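Local coordinates for protein YrdA (Escherichia coli, PDB 3TIO) that binds zinc between its subunits and belongs to the gamma-class carbonic anhydrase family, although its own catalytic role is not established, at residues 43-48 / 64-69. The protein carries 1 engineered substitution. Sequence-based numbering, arbitrary orientation.
Sequences VIRGDV and MLHVTH. With ZN (zinc ion), chain G.
Arg45 and His66 sit side by side on two neighbouring parallel strands, 43-46 and 64-66, of a left-handed beta-helix built from hexapeptide repeats. The strands are joined by two nearly straight backbone bonds, from Leu65 N to Val43 O (2.8 Å) and from Arg45 N to Leu65 O (3.0 Å). Both side chains leave the backbone with CG anti to N and run side by side on the face that also carries Val43 and Met64. The arginine chain then bends at chi2 and chi3, which brings its guanidinium over one face of the imidazole, CZ 3.5 Å from His66 NE2, with the two planes inclined by 37°. NH1 and NE2 are both donors and do not bond to each other; Asp47 takes both. Its OD1 accepts from Arg45 NH1 in a 2.7 Å salt bridge, and its OD2 from His66 NE2 at 3.0 Å, each through a syn lone pair and close to the donor's plane. The backbone N of Val48 reaches OD2 from above the carboxylate plane, further fixing the aspartate. On the opposite side of the sheet Leu65 CB lies 4.1 Å from Ile44 CG2, while at the following corner Val48 CG2 presses on Val67 CG2, a tight 3.3 Å. An alanine in place of Arg45 would remove the guanidinium and would probably leave Asp47 and the histidine ring less firmly oriented, besides losing the salt bridge to Asp61 of the second subunit. With NE2 donating to the carboxylate, His66 presents ND1 to zinc at 2.1 Å; His69, His95 and His90 of the second subunit complete the site. Asp47 thus acts as a second-shell residue, likely making the imidazole a stronger zinc ligand, while the nearby arginine probably tempers that effect.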
loop_
_atom_site.group_PDB
_atom_site.type_symbol
_atom_site.label_atom_id
_atom_site.label_comp_id
_atom_site.label_asym_id
_atom_site.label_seq_id
_atom_site.Cartn_x
_atom_site.Cartn_y
_atom_site.Cartn_z
ATOM N N VAL A 43 1.616 -9.221 -3.720
ATOM C CA VAL A 43 1.477 -9.511 -5.139
ATOM C C VAL A 43 2.884 -9.598 -5.710
ATOM O O VAL A 43 3.706 -8.715 -5.475
ATOM C CB VAL A 43 0.738 -8.400 -5.924
ATOM C CG1 VAL A 43 0.597 -8.813 -7.394
ATOM C CG2 VAL A 43 -0.623 -8.136 -5.316
ATOM N N ILE A 44 3.171 -10.680 -6.424
ATOM C CA ILE A 44 4.462 -10.857 -7.082
ATOM C C ILE A 44 4.081 -11.190 -8.517
ATOM O O ILE A 44 3.495 -12.243 -8.787
ATOM C CB ILE A 44 5.283 -12.018 -6.487
ATOM C CG1 ILE A 44 5.439 -11.840 -4.975
ATOM C CG2 ILE A 44 6.669 -12.050 -7.130
ATOM C CD1 ILE A 44 6.254 -12.940 -4.310
ATOM N N ARG A 45 4.388 -10.279 -9.431
ATOM C CA ARG A 45 4.034 -10.455 -10.834
ATOM C C ARG A 45 5.272 -10.533 -11.722
ATOM O O ARG A 45 6.004 -9.563 -11.879
ATOM C CB ARG A 45 3.112 -9.300 -11.266
ATOM C CG ARG A 45 2.609 -9.357 -12.707
ATOM C CD ARG A 45 1.202 -8.764 -12.843
ATOM N NE ARG A 45 1.108 -7.323 -12.599
ATOM C CZ ARG A 45 1.299 -6.387 -13.526
ATOM N NH1 ARG A 45 1.605 -6.729 -14.771
ATOM N NH2 ARG A 45 1.138 -5.104 -13.220
ATOM N N GLY A 46 5.508 -11.711 -12.284
ATOM C CA GLY A 46 6.654 -11.894 -13.155
ATOM C C GLY A 46 6.151 -12.269 -14.530
ATOM O O GLY A 46 6.340 -13.401 -14.983
ATOM N N ASP A 47 5.499 -11.319 -15.193
ATOM C CA ASP A 47 4.951 -11.582 -16.512
ATOM C C ASP A 47 5.860 -11.236 -17.686
ATOM O O ASP A 47 6.206 -12.125 -18.466
ATOM C CB ASP A 47 3.565 -10.919 -16.671
ATOM C CG ASP A 47 3.475 -9.527 -16.056
ATOM O OD1 ASP A 47 2.337 -9.014 -15.987
ATOM O OD2 ASP A 47 4.507 -8.947 -15.651
ATOM N N VAL A 48 6.258 -9.974 -17.824
ATOM C CA VAL A 48 7.132 -9.596 -18.937
ATOM C C VAL A 48 8.570 -10.056 -18.718
ATOM O O VAL A 48 9.359 -10.128 -19.658
ATOM C CB VAL A 48 7.114 -8.075 -19.197
ATOM C CG1 VAL A 48 5.752 -7.658 -19.723
ATOM C CG2 VAL A 48 7.446 -7.321 -17.932
ATOM N N MET A 64 4.529 -5.336 -2.837
ATOM C CA MET A 64 4.170 -5.432 -4.247
ATOM C C MET A 64 5.484 -5.549 -5.005
ATOM O O MET A 64 6.319 -4.641 -4.964
ATOM C CB MET A 64 3.405 -4.173 -4.675
ATOM C CG MET A 64 2.510 -4.335 -5.903
ATOM S SD MET A 64 3.403 -4.520 -7.457
ATOM C CE MET A 64 3.061 -6.231 -7.867
ATOM N N LEU A 65 5.665 -6.683 -5.671
ATOM C CA LEU A 65 6.881 -6.960 -6.424
ATOM C C LEU A 65 6.595 -7.092 -7.907
ATOM O O LEU A 65 5.781 -7.919 -8.313
ATOM C CB LEU A 65 7.525 -8.260 -5.926
ATOM C CG LEU A 65 8.370 -8.230 -4.649
ATOM C CD1 LEU A 65 7.561 -7.676 -3.484
ATOM C CD2 LEU A 65 8.852 -9.637 -4.342
ATOM N N HIS A 66 7.261 -6.278 -8.714
ATOM C CA HIS A 66 7.076 -6.357 -10.151
ATOM C C HIS A 66 8.408 -6.172 -10.855
ATOM O O HIS A 66 9.411 -5.784 -10.246
ATOM C CB HIS A 66 6.075 -5.310 -10.648
ATOM C CG HIS A 66 5.513 -5.615 -12.003
ATOM N ND1 HIS A 66 5.121 -4.636 -12.889
ATOM C CD2 HIS A 66 5.272 -6.796 -12.621
ATOM C CE1 HIS A 66 4.667 -5.199 -13.995
ATOM N NE2 HIS A 66 4.748 -6.509 -13.858
ATOM N N VAL A 67 8.402 -6.462 -12.148
ATOM C CA VAL A 67 9.586 -6.364 -12.985
ATOM C C VAL A 67 9.558 -5.081 -13.805
ATOM O O VAL A 67 8.540 -4.390 -13.861
ATOM C CB VAL A 67 9.653 -7.564 -13.944
ATOM C CG1 VAL A 67 9.772 -8.855 -13.151
ATOM C CG2 VAL A 67 8.403 -7.602 -14.808
ATOM N N THR A 68 10.684 -4.759 -14.433
ATOM C CA THR A 68 10.763 -3.569 -15.264
ATOM C C THR A 68 9.913 -3.829 -16.503
ATOM O O THR A 68 10.012 -4.888 -17.125
ATOM C CB THR A 68 12.220 -3.277 -15.678
ATOM O OG1 THR A 68 12.974 -2.896 -14.519
ATOM C CG2 THR A 68 12.276 -2.151 -16.698
ATOM N N HIS A 69 9.075 -2.860 -16.847
ATOM C CA HIS A 69 8.182 -2.985 -17.995
ATOM C C HIS A 69 8.923 -2.950 -19.322
ATOM O O HIS A 69 10.072 -2.515 -19.397
ATOM C CB HIS A 69 7.149 -1.857 -17.984
ATOM C CG HIS A 69 6.357 -1.767 -16.717
ATOM N ND1 HIS A 69 5.372 -0.825 -16.524
ATOM C CD2 HIS A 69 6.406 -2.499 -15.578
ATOM C CE1 HIS A 69 4.845 -0.978 -15.322
ATOM N NE2 HIS A 69 5.456 -1.988 -14.730
HETATM ZN ZN ZN G . 5.353 -2.582 -12.742
#